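Local coordinates for protein endo-1,4-beta-xylanase 1 (Hypocrea jecorina, PDB 1XYN) that hydrolyses internal beta-1,4-xylosidic bonds in the main chain of xylan, a plant cell wall hemicellulose, releasing xylooligosaccharides and xylose, at residues 7-12 with 33-38; 55-60 with 167-172; 103-108 with 125-130. One frame throughout, in Å; residues are numbered along the deposited sequence.

Contact 1: residues 7-12 with 33-38; sequences QNYQTG and DFVVGV
Gln-7 to Gln-10 pair with Phe-34 to Gly-37 as antiparallel strands, their axes 162° apart. Gln-7 with Gly-37 and Tyr-9 with Val-35 are the hydrogen-bonded pairs. Asn-8 with Val-36 and Gln-10 with Phe-34 are the non-hydrogen-bonded ones. Past the last pair, the carbonyl of Asp-33 takes the hydroxyl of Thr-11, OG1 to O 2.8 Å, on an in-plane lone pair. A weak bond from Thr-11 N reaches the same oxygen.

On one face, the Tyr-9 ring passes beside Val-35. With CG anti to the backbone N (chi1 177°), the ring starts out beside the carbonyl carbon, and its CD2 comes 3.9 Å from Val-35 CG2. Ring atom CE2 lies 4.2 Å from Asp-33 OD2, and ring and carboxylate planes are 61° apart. Gln-7 on this face also touches Tyr-158, a probable substrate-binding residue.

On the other face, Gln-10 CB meets Phe-34 CB at 3.6 Å. The Gln-10 side chain reaches its own strand neighbour: NE2 donates to Asn-8 OD1 at 2.9 Å, in the carbonyl plane and on a lone pair. The Phe-34 ring leads away to meet Trp-28.

The face of Tyr-9 and Val-35 belongs to the catalytic side of the family 11 jelly roll. Asp-33, just before the strand, lies close to Glu-164, the predicted proton donor. The two Thr-11 bonds on Asp-33 O thus fix the end of the strand pair beside that residue.

Contact 2: residues 55-60 with 167-172; sequences SVNSGT and GGSGSA
Asn-57 leans over Ser-169 and Gly-170 where strand 48-56 runs out beside strand 168-177. Its CB sits 3.5 Å from Ser-169 OG. CG follows, anti to the carbonyl carbon (chi1 -60°), and is 3.9 Å from the same hydroxyl oxygen. At the tip, OD1 comes to 3.4 Å from Gly-170 CA.

The backbone of this turn is held more loosely than the strand before it. Ser-169 O receives two weak bonds, from Asn-57 N and Ser-58 N. Ser-58 OG accepts the N-H of Ser-169 at 3.3 Å. Before the turn, Ser-55 and Ser-171 form a regular antiparallel hydrogen-bonded pair, with Ser-55 N 2.8 Å from Ser-171 O.

Glycines let the chains come this close. A side chain on Gly-170 would run into Ser-55 O, and one on Gly-168 into Ser-58 O. Gly-59 and Gly-167 both have positive phi. Gly-167 and Gly-168 form a G1 beta bulge opposite Thr-30 of the neighbouring strand 23-30.

The contact joins strand 48-56 to strand 168-177 within the five-stranded sheet, at the protein surface. No apolar pair of side chains forms between the two segments. The turn depends instead on the two weak N-H bonds to Ser-169 O and on the Ser-58 hydroxyl.

Contact 3: residues 103-108 with 125-130; sequences TIWENT and ISVRNS
Ile-125 O takes two groups of the facing strand. Trp-105 N donates to it at 2.9 Å, in the carbonyl plane. Ile-104 CA makes a CA-H...O contact with the same oxygen at 3.2 Å.

The indole N-H of Trp-105 bonds within its own strand, NE1 to Thr-103 OG1 3.0 Å. The oxygen sits 28° out of the ring plane. OG1 takes this place because it stands between the backbone N and the carbonyl carbon (chi1 66°). It also lies 4.0 Å from Val-127 CB across the strands. The bond joins next-but-one neighbours on the same face of strand 100-109.

With its nitrogen held, the indole turns its CD1 and NE1 side to Val-127. CG2 of that valine is 4.1 Å from NE1, and the two side chains cross obliquely. Trp-105 CB packs on Ile-125 CB at 4.3 Å. The Thr-103 methyl, CG2, meets the amide of Asn-129, 3.1 Å from OD1. These two side chains meet at about a right angle. An alanine in place of Thr-103 would probably leave the indole N-H without this acceptor, free the ring to turn, and open a gap beside Asn-129.

Four backbone bonds join the antiparallel strands, two between Thr-103 and Val-127 and two between Trp-105 and Ile-125. Val-127 N to Thr-103 O is nearly straight, at 175°. On the reverse face, Ile-104 passes Ser-126, whose OG is bonded to Trp-146 and His-142 of the helix.

The two faces therefore differ in chemistry. Thr-103, Trp-105, Ile-125 and Val-127 line the inner, concave sheet of the jelly roll, where Ile-125 touches Tyr-77, a probable substrate-binding residue. Ile-104 and Ser-126 face the helix side, where a buried hydroxyl is satisfied by two helix side chains.

From the N terminus, contact 1 comes first. It brings strand 34-40 back beside strand 5-10 and closes a loop of 20 residues that holds strands 14-19 and 23-30. Strand 48-56 then follows and opens contact 2, which waits for the far end of the chain: 106 residues pass before 167-172 returns. Contact 3 is nested inside that long loop, pairing strands 100-109 and 119-128 across 16 residues. Contacts 1 and 3 reach the same large sheet on opposite sides of the chain's centre, their centres about 21 Å apart. Contact 2 belongs to the other, five-stranded sheet. Each contact ties strands within one layer of the jelly roll, and none of the three bridges the two.

Contact 1: residues 7-12 with 33-38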
ATOM      1  N   GLN A   7       3.738 -15.237   9.850  1.00 18.89           N
ATOM      2  CA  GLN A   7       3.358 -14.054   9.102  1.00 11.58           C
ATOM      3  C   GLN A   7       2.719 -13.098  10.089  1.00 10.16           C
ATOM      4  O   GLN A   7       1.673 -13.401  10.662  1.00  9.38           O
ATOM      5  CB  GLN A   7       2.363 -14.437   7.998  1.00 15.13           C
ATOM      6  CG  GLN A   7       1.721 -13.265   7.259  1.00 14.86           C
ATOM      7  CD  GLN A   7       2.729 -12.271   6.700  1.00  8.88           C
ATOM      8  OE1 GLN A   7       2.410 -11.095   6.522  1.00 21.42           O
ATOM      9  NE2 GLN A   7       3.943 -12.735   6.420  1.00 10.20           N
ATOM     10  N   ASN A   8       3.376 -11.970  10.332  1.00  7.88           N
ATOM     11  CA  ASN A   8       2.837 -10.982  11.256  1.00 14.11           C
ATOM     12  C   ASN A   8       2.964  -9.568  10.706  1.00 16.50           C
ATOM     13  O   ASN A   8       3.949  -8.867  10.957  1.00 15.22           O
ATOM     14  CB  ASN A   8       3.509 -11.086  12.620  1.00 19.31           C
ATOM     15  CG  ASN A   8       2.825 -10.227  13.665  1.00 26.90           C
ATOM     16  OD1 ASN A   8       1.838  -9.538  13.381  1.00 24.70           O
ATOM     17  ND2 ASN A   8       3.332 -10.281  14.891  1.00 37.29           N
ATOM     18  N   TYR A   9       1.936  -9.151   9.974  1.00 17.49           N
ATOM     19  CA  TYR A   9       1.897  -7.834   9.364  1.00 21.09           C
ATOM     20  C   TYR A   9       0.659  -7.099   9.849  1.00 17.02           C
ATOM     21  O   TYR A   9      -0.422  -7.671   9.916  1.00 23.84           O
ATOM     22  CB  TYR A   9       1.872  -7.979   7.837  1.00 27.21           C
ATOM     23  CG  TYR A   9       1.763  -6.685   7.072  1.00 27.74           C
ATOM     24  CD1 TYR A   9       2.900  -5.953   6.743  1.00 33.39           C
ATOM     25  CD2 TYR A   9       0.521  -6.197   6.662  1.00 34.46           C
ATOM     26  CE1 TYR A   9       2.809  -4.764   6.023  1.00 35.22           C
ATOM     27  CE2 TYR A   9       0.416  -5.009   5.944  1.00 36.13           C
ATOM     28  CZ  TYR A   9       1.564  -4.299   5.628  1.00 39.15           C
ATOM     29  OH  TYR A   9       1.468  -3.118   4.927  1.00 46.67           O
ATOM     30  N   GLN A  10       0.831  -5.838  10.221  1.00 18.61           N
ATOM     31  CA  GLN A  10      -0.274  -5.014  10.695  1.00 19.08           C
ATOM     32  C   GLN A  10       0.132  -3.550  10.697  1.00 16.90           C
ATOM     33  O   GLN A  10       1.288  -3.230  10.954  1.00 15.30           O
ATOM     34  CB  GLN A  10      -0.780  -5.476  12.071  1.00 21.01           C
ATOM     35  CG  GLN A  10       0.287  -5.943  13.038  1.00 21.82           C
ATOM     36  CD  GLN A  10      -0.313  -6.470  14.335  1.00 27.77           C
ATOM     37  OE1 GLN A  10      -0.935  -5.724  15.091  1.00 31.28           O
ATOM     38  NE2 GLN A  10      -0.127  -7.759  14.597  1.00 31.18           N
ATOM     39  N   THR A  11      -0.821  -2.680  10.369  1.00 19.52           N
ATOM     40  CA  THR A  11      -0.584  -1.243  10.272  1.00 18.91           C
ATOM     41  C   THR A  11      -1.238  -0.361  11.339  1.00 21.18           C
ATOM     42  O   THR A  11      -0.853   0.794  11.506  1.00 28.63           O
ATOM     43  CB  THR A  11      -0.982  -0.721   8.872  1.00 17.37           C
ATOM     44  OG1 THR A  11      -2.307  -1.164   8.548  1.00 21.07           O
ATOM     45  CG2 THR A  11      -0.021  -1.246   7.819  1.00 25.00           C
ATOM     46  N   GLY A  12      -2.221  -0.888  12.064  1.00 18.69           N
ATOM     47  CA  GLY A  12      -2.852  -0.081  13.087  1.00 12.97           C
ATOM     48  C   GLY A  12      -4.066  -0.729  13.712  1.00 11.68           C
ATOM     49  O   GLY A  12      -4.444  -1.838  13.344  1.00 18.17           O
ATOM     50  N   ASP A  33      -5.290  -2.483   7.384  1.00 17.56           N
ATOM     51  CA  ASP A  33      -4.964  -3.807   6.880  1.00 19.26           C
ATOM     52  C   ASP A  33      -3.879  -4.494   7.693  1.00 20.96           C
ATOM     53  O   ASP A  33      -2.927  -3.861   8.155  1.00 26.81           O
ATOM     54  CB  ASP A  33      -4.519  -3.702   5.409  1.00 25.61           C
ATOM     55  CG  ASP A  33      -4.247  -5.065   4.766  1.00 29.00           C
ATOM     56  OD1 ASP A  33      -5.014  -6.016   5.027  1.00 26.57           O
ATOM     57  OD2 ASP A  33      -3.272  -5.179   3.987  1.00 29.61           O
ATOM     58  N   PHE A  34      -4.030  -5.804   7.833  1.00 20.35           N
ATOM     59  CA  PHE A  34      -3.087  -6.640   8.551  1.00 13.91           C
ATOM     60  C   PHE A  34      -3.158  -8.036   7.931  1.00 17.31           C
ATOM     61  O   PHE A  34      -4.214  -8.462   7.445  1.00 15.00           O
ATOM     62  CB  PHE A  34      -3.460  -6.710  10.036  1.00 13.58           C
ATOM     63  CG  PHE A  34      -4.778  -7.384  10.304  1.00  8.16           C
ATOM     64  CD1 PHE A  34      -5.964  -6.672  10.245  1.00  5.22           C
ATOM     65  CD2 PHE A  34      -4.832  -8.741  10.603  1.00 10.21           C
ATOM     66  CE1 PHE A  34      -7.193  -7.302  10.477  1.00  7.38           C
ATOM     67  CE2 PHE A  34      -6.055  -9.379  10.835  1.00  9.63           C
ATOM     68  CZ  PHE A  34      -7.235  -8.654  10.771  1.00  7.62           C
ATOM     69  N   VAL A  35      -2.021  -8.718   7.898  1.00 16.26           N
ATOM     70  CA  VAL A  35      -1.949 -10.071   7.362  1.00 13.32           C
ATOM     71  C   VAL A  35      -1.195 -10.919   8.379  1.00 15.22           C
ATOM     72  O   VAL A  35       0.013 -10.749   8.551  1.00 16.66           O
ATOM     73  CB  VAL A  35      -1.163 -10.122   6.023  1.00 16.29           C
ATOM     74  CG1 VAL A  35      -1.260 -11.521   5.413  1.00 11.33           C
ATOM     75  CG2 VAL A  35      -1.665  -9.067   5.055  1.00 10.35           C
ATOM     76  N   VAL A  36      -1.902 -11.809   9.076  1.00 11.30           N
ATOM     77  CA  VAL A  36      -1.255 -12.674  10.061  1.00  9.06           C
ATOM     78  C   VAL A  36      -1.583 -14.131   9.786  1.00 13.86           C
ATOM     79  O   VAL A  36      -2.661 -14.453   9.291  1.00 16.66           O
ATOM     80  CB  VAL A  36      -1.716 -12.378  11.504  1.00  9.23           C
ATOM     81  CG1 VAL A  36      -1.330 -10.974  11.923  1.00  6.90           C
ATOM     82  CG2 VAL A  36      -3.215 -12.612  11.635  1.00  7.58           C
ATOM     83  N   GLY A  37      -0.671 -15.016  10.162  1.00  9.97           N
ATOM     84  CA  GLY A  37      -0.896 -16.433   9.962  1.00  6.77           C
ATOM     85  C   GLY A  37       0.410 -17.171  10.110  1.00  7.01           C
ATOM     86  O   GLY A  37       1.450 -16.552  10.340  1.00  7.28           O
ATOM     87  N   VAL A  38       0.365 -18.490   9.973  1.00  8.04           N
ATOM     88  CA  VAL A  38       1.565 -19.312  10.106  1.00 12.42           C
ATOM     89  C   VAL A  38       1.728 -20.277   8.938  1.00  8.39           C
ATOM     90  O   VAL A  38       0.759 -20.648   8.284  1.00 14.02           O
ATOM     91  CB  VAL A  38       1.571 -20.100  11.448  1.00 11.83           C
ATOM     92  CG1 VAL A  38       1.471 -19.133  12.622  1.00  6.53           C
ATOM     93  CG2 VAL A  38       0.445 -21.121  11.486  1.00  9.11           C
TER

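Contact 2: residues 55-60 with 167-172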
ATOM      1  N   SER A  55     -14.766 -15.611  12.034  1.00 21.00           N
ATOM      2  CA  SER A  55     -15.940 -14.753  12.090  1.00 22.00           C
ATOM      3  C   SER A  55     -15.578 -13.310  11.746  1.00 22.76           C
ATOM      4  O   SER A  55     -14.553 -12.795  12.188  1.00 19.71           O
ATOM      5  CB  SER A  55     -16.557 -14.828  13.485  1.00 23.72           C
ATOM      6  OG  SER A  55     -17.752 -14.076  13.556  1.00 30.46           O
ATOM      7  N   VAL A  56     -16.404 -12.679  10.916  1.00 21.00           N
ATOM      8  CA  VAL A  56     -16.188 -11.293  10.505  1.00 19.71           C
ATOM      9  C   VAL A  56     -17.446 -10.509  10.886  1.00 21.09           C
ATOM     10  O   VAL A  56     -18.470 -10.580  10.201  1.00 21.83           O
ATOM     11  CB  VAL A  56     -15.901 -11.200   8.973  1.00 13.92           C
ATOM     12  CG1 VAL A  56     -15.707  -9.759   8.537  1.00  6.11           C
ATOM     13  CG2 VAL A  56     -14.661 -12.005   8.630  1.00 17.15           C
ATOM     14  N   ASN A  57     -17.377  -9.802  12.013  1.00 19.36           N
ATOM     15  CA  ASN A  57     -18.512  -9.030  12.503  1.00 17.81           C
ATOM     16  C   ASN A  57     -18.875  -7.884  11.564  1.00 16.65           C
ATOM     17  O   ASN A  57     -20.056  -7.596  11.359  1.00 15.63           O
ATOM     18  CB  ASN A  57     -18.225  -8.488  13.911  1.00 26.42           C
ATOM     19  CG  ASN A  57     -17.948  -9.592  14.924  1.00 30.34           C
ATOM     20  OD1 ASN A  57     -16.833  -9.724  15.432  1.00 32.86           O
ATOM     21  ND2 ASN A  57     -18.967 -10.384  15.230  1.00 30.51           N
ATOM     22  N   SER A  58     -17.857  -7.258  10.978  1.00 10.52           N
ATOM     23  CA  SER A  58     -18.048  -6.137  10.067  1.00 11.92           C
ATOM     24  C   SER A  58     -16.772  -5.930   9.270  1.00 11.84           C
ATOM     25  O   SER A  58     -15.729  -6.474   9.629  1.00 15.66           O
ATOM     26  CB  SER A  58     -18.337  -4.861  10.867  1.00 18.60           C
ATOM     27  OG  SER A  58     -17.199  -4.458  11.621  1.00 17.96           O
ATOM     28  N   GLY A  59     -16.844  -5.129   8.208  1.00  7.32           N
ATOM     29  CA  GLY A  59     -15.671  -4.866   7.383  1.00  7.20           C
ATOM     30  C   GLY A  59     -15.243  -6.013   6.479  1.00  9.85           C
ATOM     31  O   GLY A  59     -15.990  -6.968   6.286  1.00 11.93           O
ATOM     32  N   THR A  60     -14.031  -5.921   5.934  1.00 14.61           N
ATOM     33  CA  THR A  60     -13.478  -6.947   5.044  1.00 17.00           C
ATOM     34  C   THR A  60     -12.684  -8.007   5.813  1.00 20.39           C
ATOM     35  O   THR A  60     -11.844  -7.668   6.651  1.00 19.98           O
ATOM     36  CB  THR A  60     -12.521  -6.327   4.003  1.00 17.01           C
ATOM     37  OG1 THR A  60     -13.192  -5.267   3.312  1.00 20.12           O
ATOM     38  CG2 THR A  60     -12.053  -7.380   2.999  1.00 14.11           C
ATOM     39  N   GLY A 167     -11.387  -2.319   8.263  1.00 17.86           N
ATOM     40  CA  GLY A 167     -12.717  -1.743   8.341  1.00 18.57           C
ATOM     41  C   GLY A 167     -13.705  -2.349   9.321  1.00 17.60           C
ATOM     42  O   GLY A 167     -14.907  -2.103   9.211  1.00 18.02           O
ATOM     43  N   GLY A 168     -13.224  -3.127  10.282  1.00 15.22           N
ATOM     44  CA  GLY A 168     -14.140  -3.713  11.244  1.00 12.87           C
ATOM     45  C   GLY A 168     -13.512  -4.649  12.255  1.00  7.64           C
ATOM     46  O   GLY A 168     -12.309  -4.596  12.510  1.00  2.00           O
ATOM     47  N   SER A 169     -14.343  -5.522  12.813  1.00  9.45           N
ATOM     48  CA  SER A 169     -13.899  -6.487  13.806  1.00  9.36           C
ATOM     49  C   SER A 169     -14.229  -7.935  13.424  1.00 11.87           C
ATOM     50  O   SER A 169     -14.995  -8.201  12.483  1.00 12.89           O
ATOM     51  CB  SER A 169     -14.515  -6.156  15.166  1.00  4.84           C
ATOM     52  OG  SER A 169     -15.934  -6.212  15.126  1.00 11.32           O
ATOM     53  N   GLY A 170     -13.620  -8.865  14.154  1.00  9.92           N
ATOM     54  CA  GLY A 170     -13.842 -10.275  13.918  1.00  6.84           C
ATOM     55  C   GLY A 170     -12.825 -11.077  14.695  1.00 11.17           C
ATOM     56  O   GLY A 170     -12.006 -10.510  15.421  1.00  9.40           O
ATOM     57  N   SER A 171     -12.862 -12.395  14.531  1.00  9.53           N
ATOM     58  CA  SER A 171     -11.930 -13.282  15.213  1.00 14.68           C
ATOM     59  C   SER A 171     -11.753 -14.576  14.421  1.00 16.92           C
ATOM     60  O   SER A 171     -12.608 -14.939  13.618  1.00 17.34           O
ATOM     61  CB  SER A 171     -12.414 -13.587  16.634  1.00 10.75           C
ATOM     62  OG  SER A 171     -13.647 -14.275  16.623  1.00 23.88           O
ATOM     63  N   ALA A 172     -10.644 -15.269  14.665  1.00 19.10           N
ATOM     64  CA  ALA A 172     -10.328 -16.515  13.975  1.00 19.21           C
ATOM     65  C   ALA A 172      -9.345 -17.380  14.775  1.00 21.66           C
ATOM     66  O   ALA A 172      -8.388 -16.874  15.361  1.00 19.71           O
ATOM     67  CB  ALA A 172      -9.747 -16.207  12.590  1.00 10.49           C
TER

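Contact 3: residues 103-108 with 125-130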
ATOM      1  N   THR A 103     -12.976 -18.912  -8.862  1.00 16.92           N
ATOM      2  CA  THR A 103     -12.859 -17.974  -9.969  1.00 17.01           C
ATOM      3  C   THR A 103     -11.450 -17.387  -9.859  1.00 14.02           C
ATOM      4  O   THR A 103     -11.024 -16.932  -8.797  1.00 15.21           O
ATOM      5  CB  THR A 103     -13.942 -16.865  -9.942  1.00  9.41           C
ATOM      6  OG1 THR A 103     -13.756 -16.026  -8.801  1.00 28.95           O
ATOM      7  CG2 THR A 103     -15.327 -17.484  -9.879  1.00 16.41           C
ATOM      8  N   ILE A 104     -10.695 -17.495 -10.938  1.00 15.95           N
ATOM      9  CA  ILE A 104      -9.331 -17.002 -10.959  1.00 13.64           C
ATOM     10  C   ILE A 104      -9.295 -15.556 -11.429  1.00 17.16           C
ATOM     11  O   ILE A 104     -10.019 -15.186 -12.347  1.00 14.48           O
ATOM     12  CB  ILE A 104      -8.466 -17.892 -11.865  1.00  7.13           C
ATOM     13  CG1 ILE A 104      -8.525 -19.334 -11.352  1.00  5.68           C
ATOM     14  CG2 ILE A 104      -7.027 -17.385 -11.919  1.00 11.00           C
ATOM     15  CD1 ILE A 104      -7.843 -20.335 -12.254  1.00  8.67           C
ATOM     16  N   TRP A 105      -8.492 -14.739 -10.747  1.00 13.99           N
ATOM     17  CA  TRP A 105      -8.327 -13.325 -11.068  1.00  9.72           C
ATOM     18  C   TRP A 105      -6.848 -13.001 -11.161  1.00 10.44           C
ATOM     19  O   TRP A 105      -6.009 -13.687 -10.581  1.00 10.21           O
ATOM     20  CB  TRP A 105      -8.896 -12.419  -9.962  1.00 10.93           C
ATOM     21  CG  TRP A 105     -10.329 -12.601  -9.642  1.00  8.45           C
ATOM     22  CD1 TRP A 105     -10.899 -13.661  -8.990  1.00 10.67           C
ATOM     23  CD2 TRP A 105     -11.382 -11.671  -9.898  1.00 11.95           C
ATOM     24  NE1 TRP A 105     -12.241 -13.442  -8.815  1.00  5.87           N
ATOM     25  CE2 TRP A 105     -12.571 -12.230  -9.363  1.00  9.70           C
ATOM     26  CE3 TRP A 105     -11.441 -10.417 -10.522  1.00 13.58           C
ATOM     27  CZ2 TRP A 105     -13.811 -11.576  -9.435  1.00  6.01           C
ATOM     28  CZ3 TRP A 105     -12.671  -9.762 -10.591  1.00 17.80           C
ATOM     29  CH2 TRP A 105     -13.842 -10.349 -10.047  1.00 14.64           C
ATOM     30  N   GLU A 106      -6.532 -11.962 -11.917  1.00 12.96           N
ATOM     31  CA  GLU A 106      -5.164 -11.485 -12.031  1.00 13.98           C
ATOM     32  C   GLU A 106      -5.296  -9.999 -11.752  1.00 17.31           C
ATOM     33  O   GLU A 106      -6.222  -9.342 -12.240  1.00 15.59           O
ATOM     34  CB  GLU A 106      -4.564 -11.712 -13.419  1.00 13.27           C
ATOM     35  CG  GLU A 106      -3.181 -11.047 -13.570  1.00 25.52           C
ATOM     36  CD  GLU A 106      -2.363 -11.558 -14.755  1.00 34.01           C
ATOM     37  OE1 GLU A 106      -2.918 -11.679 -15.869  1.00 38.24           O
ATOM     38  OE2 GLU A 106      -1.155 -11.835 -14.572  1.00 33.23           O
ATOM     39  N   ASN A 107      -4.389  -9.474 -10.940  1.00 15.69           N
ATOM     40  CA  ASN A 107      -4.423  -8.070 -10.584  1.00 11.78           C
ATOM     41  C   ASN A 107      -3.004  -7.563 -10.528  1.00 13.66           C
ATOM     42  O   ASN A 107      -2.057  -8.346 -10.561  1.00 15.69           O
ATOM     43  CB  ASN A 107      -5.101  -7.897  -9.222  1.00 15.97           C
ATOM     44  CG  ASN A 107      -5.317  -6.443  -8.859  1.00 24.48           C
ATOM     45  OD1 ASN A 107      -5.508  -5.592  -9.732  1.00 28.20           O
ATOM     46  ND2 ASN A 107      -5.307  -6.149  -7.566  1.00 30.57           N
ATOM     47  N   THR A 108      -2.856  -6.247 -10.495  1.00 10.24           N
ATOM     48  CA  THR A 108      -1.543  -5.647 -10.435  1.00 15.96           C
ATOM     49  C   THR A 108      -1.518  -4.634  -9.297  1.00 18.30           C
ATOM     50  O   THR A 108      -2.489  -3.918  -9.055  1.00 16.35           O
ATOM     51  CB  THR A 108      -1.170  -4.979 -11.776  1.00 15.78           C
ATOM     52  OG1 THR A 108      -1.348  -5.925 -12.839  1.00 19.31           O
ATOM     53  CG2 THR A 108       0.284  -4.517 -11.768  1.00 15.73           C
ATOM     54  N   ILE A 125      -5.078 -14.715  -7.899  1.00 15.97           N
ATOM     55  CA  ILE A 125      -6.046 -15.054  -6.873  1.00 14.37           C
ATOM     56  C   ILE A 125      -7.041 -16.119  -7.300  1.00 12.32           C
ATOM     57  O   ILE A 125      -7.535 -16.103  -8.418  1.00 14.44           O
ATOM     58  CB  ILE A 125      -6.829 -13.785  -6.428  1.00 14.05           C
ATOM     59  CG1 ILE A 125      -5.861 -12.662  -6.040  1.00 13.10           C
ATOM     60  CG2 ILE A 125      -7.776 -14.110  -5.276  1.00 11.54           C
ATOM     61  CD1 ILE A 125      -6.533 -11.318  -5.801  1.00 17.44           C
ATOM     62  N   SER A 126      -7.325 -17.039  -6.387  1.00 15.41           N
ATOM     63  CA  SER A 126      -8.296 -18.103  -6.615  1.00 12.61           C
ATOM     64  C   SER A 126      -9.334 -17.928  -5.511  1.00 10.76           C
ATOM     65  O   SER A 126      -9.037 -18.177  -4.353  1.00 14.13           O
ATOM     66  CB  SER A 126      -7.640 -19.488  -6.478  1.00 16.00           C
ATOM     67  OG  SER A 126      -6.772 -19.808  -7.560  1.00 10.17           O
ATOM     68  N   VAL A 127     -10.531 -17.464  -5.854  1.00 12.51           N
ATOM     69  CA  VAL A 127     -11.582 -17.272  -4.857  1.00 12.26           C
ATOM     70  C   VAL A 127     -12.625 -18.390  -4.892  1.00 11.25           C
ATOM     71  O   VAL A 127     -13.359 -18.539  -5.871  1.00 14.22           O
ATOM     72  CB  VAL A 127     -12.291 -15.913  -5.027  1.00 16.20           C
ATOM     73  CG1 VAL A 127     -13.329 -15.721  -3.930  1.00  9.24           C
ATOM     74  CG2 VAL A 127     -11.279 -14.777  -5.019  1.00 10.39           C
ATOM     75  N   ARG A 128     -12.689 -19.167  -3.814  1.00  9.37           N
ATOM     76  CA  ARG A 128     -13.632 -20.275  -3.703  1.00  7.18           C
ATOM     77  C   ARG A 128     -15.078 -19.810  -3.800  1.00  7.76           C
ATOM     78  O   ARG A 128     -15.496 -18.901  -3.080  1.00  7.86           O
ATOM     79  CB  ARG A 128     -13.405 -21.019  -2.393  1.00  4.28           C
ATOM     80  CG  ARG A 128     -14.222 -22.267  -2.259  1.00  6.97           C
ATOM     81  CD  ARG A 128     -13.904 -22.977  -0.967  1.00  9.15           C
ATOM     82  NE  ARG A 128     -14.584 -24.267  -0.883  1.00 14.12           N
ATOM     83  CZ  ARG A 128     -14.039 -25.436  -1.216  1.00  9.71           C
ATOM     84  NH1 ARG A 128     -12.789 -25.493  -1.661  1.00  6.61           N
ATOM     85  NH2 ARG A 128     -14.751 -26.549  -1.103  1.00 13.08           N
ATOM     86  N   ASN A 129     -15.851 -20.451  -4.674  1.00 12.22           N
ATOM     87  CA  ASN A 129     -17.253 -20.083  -4.872  1.00 15.68           C
ATOM     88  C   ASN A 129     -18.149 -20.525  -3.725  1.00 14.86           C
ATOM     89  O   ASN A 129     -19.240 -19.992  -3.539  1.00 12.86           O
ATOM     90  CB  ASN A 129     -17.779 -20.609  -6.221  1.00 23.05           C
ATOM     91  CG  ASN A 129     -17.066 -19.975  -7.425  1.00 21.48           C
ATOM     92  OD1 ASN A 129     -16.532 -18.873  -7.336  1.00 20.02           O
ATOM     93  ND2 ASN A 129     -17.055 -20.680  -8.548  1.00 24.64           N
ATOM     94  N   SER A 130     -17.688 -21.507  -2.959  1.00 16.44           N
ATOM     95  CA  SER A 130     -18.441 -21.985  -1.801  1.00 20.48           C
ATOM     96  C   SER A 130     -17.526 -21.868  -0.583  1.00 23.49           C
ATOM     97  O   SER A 130     -16.815 -22.818  -0.245  1.00 28.03           O
ATOM     98  CB  SER A 130     -18.879 -23.435  -1.999  1.00 21.47           C
ATOM     99  OG  SER A 130     -19.738 -23.550  -3.116  1.00 32.83           O
TER